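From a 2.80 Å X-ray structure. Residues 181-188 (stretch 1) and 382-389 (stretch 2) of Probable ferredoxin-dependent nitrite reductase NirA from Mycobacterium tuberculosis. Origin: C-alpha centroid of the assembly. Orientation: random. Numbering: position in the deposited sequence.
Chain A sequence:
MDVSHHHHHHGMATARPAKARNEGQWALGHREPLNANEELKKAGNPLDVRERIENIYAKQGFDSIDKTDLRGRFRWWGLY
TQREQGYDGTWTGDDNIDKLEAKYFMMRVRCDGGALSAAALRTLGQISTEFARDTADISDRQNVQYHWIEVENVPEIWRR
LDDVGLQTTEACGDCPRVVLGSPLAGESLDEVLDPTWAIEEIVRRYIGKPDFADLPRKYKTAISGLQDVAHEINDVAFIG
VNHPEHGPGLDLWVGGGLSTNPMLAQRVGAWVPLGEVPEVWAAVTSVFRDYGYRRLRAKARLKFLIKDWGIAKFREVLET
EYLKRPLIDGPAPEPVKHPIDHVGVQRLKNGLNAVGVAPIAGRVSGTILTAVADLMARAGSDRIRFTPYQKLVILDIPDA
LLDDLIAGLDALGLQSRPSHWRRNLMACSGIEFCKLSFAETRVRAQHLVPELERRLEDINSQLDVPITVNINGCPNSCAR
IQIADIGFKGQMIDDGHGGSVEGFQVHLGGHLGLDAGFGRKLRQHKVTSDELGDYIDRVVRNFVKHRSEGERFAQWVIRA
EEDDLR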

# COMPACT_ATOMS: atom_id res chain seq x y z
N GLY A 181 1.87 -9.92 -2.42
CA GLY A 181 2.24 -11.30 -2.06
C GLY A 181 2.97 -11.41 -0.73
O GLY A 181 3.59 -10.44 -0.28
N SER A 182 2.90 -12.58 -0.10
CA SER A 182 3.69 -12.85 1.09
C SER A 182 5.17 -12.61 0.79
O SER A 182 5.73 -13.22 -0.15
N PRO A 183 5.80 -11.74 1.58
CA PRO A 183 7.24 -11.57 1.55
C PRO A 183 8.03 -12.84 1.77
O PRO A 183 9.24 -12.82 1.58
N LEU A 184 7.38 -13.91 2.24
CA LEU A 184 8.04 -15.22 2.41
C LEU A 184 7.36 -16.30 1.61
O LEU A 184 7.37 -17.47 2.00
N ALA A 185 6.78 -15.92 0.48
CA ALA A 185 6.11 -16.88 -0.38
C ALA A 185 7.12 -17.96 -0.82
O ALA A 185 8.18 -17.63 -1.37
N GLY A 186 6.81 -19.22 -0.54
CA GLY A 186 7.68 -20.34 -0.89
C GLY A 186 8.76 -20.73 0.10
O GLY A 186 9.48 -21.71 -0.11
N GLU A 187 8.90 -19.95 1.18
CA GLU A 187 9.88 -20.29 2.21
C GLU A 187 9.38 -20.29 3.66
O GLU A 187 10.08 -20.82 4.55
N SER A 188 8.19 -19.73 3.91
CA SER A 188 7.65 -19.70 5.27
C SER A 188 7.35 -21.10 5.77
O SER A 188 6.80 -21.93 5.04
N ASP A 382 20.23 -13.86 -3.73
CA ASP A 382 19.69 -13.20 -4.91
C ASP A 382 18.20 -12.97 -4.80
O ASP A 382 17.55 -12.71 -5.84
N ARG A 383 17.63 -13.07 -3.60
CA ARG A 383 16.20 -12.73 -3.39
C ARG A 383 15.94 -11.82 -2.19
O ARG A 383 16.30 -12.14 -1.06
N ILE A 384 15.22 -10.73 -2.47
CA ILE A 384 14.77 -9.77 -1.48
C ILE A 384 13.32 -9.43 -1.82
O ILE A 384 12.91 -9.49 -2.99
N ARG A 385 12.54 -9.10 -0.80
CA ARG A 385 11.14 -8.74 -0.96
C ARG A 385 10.82 -7.43 -0.24
O ARG A 385 11.26 -7.23 0.90
N PHE A 386 10.03 -6.56 -0.87
CA PHE A 386 9.44 -5.45 -0.14
C PHE A 386 8.14 -5.91 0.54
O PHE A 386 7.53 -6.86 0.09
N THR A 387 7.73 -5.20 1.59
CA THR A 387 6.65 -5.63 2.53
C THR A 387 5.42 -4.74 2.39
O THR A 387 5.54 -3.57 2.08
N PRO A 388 4.22 -5.30 2.57
CA PRO A 388 3.08 -4.38 2.67
C PRO A 388 3.03 -3.50 3.93
O PRO A 388 2.02 -2.85 4.17
N TYR A 389 4.12 -3.44 4.70
CA TYR A 389 4.21 -2.57 5.87
C TYR A 389 5.43 -1.67 5.77
O TYR A 389 5.96 -1.20 6.79

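Arginine side chains often join a strand to an irregular loop, because one guanidinium can satisfy several acceptors at its edge. The contact between residues 181-188 and 382-389 of NirA illustrates this in Arg-385, while Arg-383 directs two donors to one oxygen. Arg-383 and Arg-385, alternate residues of an extended segment, both direct CA-to-CB toward the loop, while Ile-384 between them points away.

The charged pairing is made by Arg-383 (chi1 m) and Glu-187 (m, m), whose CA-to-CB bond also points toward the other stretch. Glu-187 OE2 lies near the guanidinium plane, 3.1 Å from Arg-383 NH1 and 3.0 Å from Arg-383 NH2, so one carboxylate oxygen accepts both hydrogen bonds of the salt bridge. Glu-187 OE1 is satisfied elsewhere in the structure.

Arg-385 (chi1 m) instead serves uncharged backbone acceptors. Arg-385 NH1 donates weak hydrogen bonds to Pro-183 O at 3.4 Å and Ala-185 O at 3.3 Å. Ala-185 N donates to Ser-182 O at 3.0 Å and Leu-184 N to Ser-182 OG at 2.9 Å, holding the loop in a turn. Ser-182 is t, and its CA-to-CB bond points away from the other stretch.

Apolar packing centres on Pro-183, whose CA-to-CB bond points sideways. Pro-183 CB approaches Arg-385 CB at 4.2 Å, and Pro-183 CG meets Pro-388 CD at 4.1 Å.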

# COMPACT_ATOMS: atom_id res chain seq x y z
CB SER A 182 3.55 -14.29 1.57
OG SER A 182 4.59 -14.63 2.46
CB PRO A 183 7.51 -10.64 2.75
CG PRO A 183 6.29 -9.91 2.93
CD PRO A 183 5.17 -10.84 2.55
CB LEU A 184 8.09 -15.61 3.89
CG LEU A 184 9.38 -15.10 4.53
CD1 LEU A 184 9.18 -13.69 5.10
CD2 LEU A 184 9.84 -16.07 5.58
CB ALA A 185 5.52 -16.17 -1.56
CB GLU A 187 11.11 -19.39 2.08
CG GLU A 187 11.79 -19.43 0.69
CD GLU A 187 12.40 -20.80 0.33
OE1 GLU A 187 12.49 -21.67 1.23
OE2 GLU A 187 12.81 -20.98 -0.85
CB SER A 188 6.38 -18.83 5.37
OG SER A 188 5.87 -18.80 6.70
CB ASP A 382 19.97 -14.08 -6.13
CG ASP A 382 19.63 -13.39 -7.46
OD1 ASP A 382 20.22 -12.31 -7.75
OD2 ASP A 382 18.79 -13.96 -8.22
CB ARG A 383 15.34 -13.96 -3.13
CG ARG A 383 15.35 -15.05 -4.16
CD ARG A 383 15.31 -16.38 -3.44
NE ARG A 383 14.04 -17.10 -3.49
CZ ARG A 383 13.71 -18.12 -2.69
NH1 ARG A 383 14.53 -18.53 -1.73
NH2 ARG A 383 12.54 -18.72 -2.84
CB ILE A 384 15.67 -8.50 -1.48
CG1 ILE A 384 15.09 -7.40 -0.60
CG2 ILE A 384 15.82 -7.92 -2.90
CD1 ILE A 384 16.06 -6.23 -0.34
CB ARG A 385 10.25 -9.84 -0.36
CG ARG A 385 9.95 -11.03 -1.28
CD ARG A 385 10.94 -12.15 -1.09
NE ARG A 385 10.93 -13.11 -2.20
CZ ARG A 385 10.13 -14.18 -2.28
NH1 ARG A 385 9.26 -14.48 -1.33
NH2 ARG A 385 10.24 -14.98 -3.32
CB PHE A 386 9.13 -4.27 -1.09
CG PHE A 386 10.35 -3.67 -1.78
CD1 PHE A 386 11.55 -3.47 -1.09
CD2 PHE A 386 10.27 -3.26 -3.11
CE1 PHE A 386 12.68 -2.91 -1.74
CE2 PHE A 386 11.37 -2.70 -3.75
CZ PHE A 386 12.58 -2.52 -3.06
CB THR A 387 7.17 -5.56 4.00
OG1 THR A 387 8.34 -6.38 4.12
CG2 THR A 387 6.16 -6.04 5.06
CB PRO A 388 1.86 -5.31 2.58
CG PRO A 388 2.41 -6.64 2.04
CD PRO A 388 3.80 -6.72 2.55
CB TYR A 389 4.18 -3.40 7.15
CG TYR A 389 2.80 -3.99 7.35
CD1 TYR A 389 2.47 -5.25 6.85
CD2 TYR A 389 1.78 -3.25 7.98
CE1 TYR A 389 1.20 -5.76 7.00
CE2 TYR A 389 0.51 -3.76 8.13
CZ TYR A 389 0.23 -5.02 7.64
OH TYR A 389 -1.04 -5.54 7.78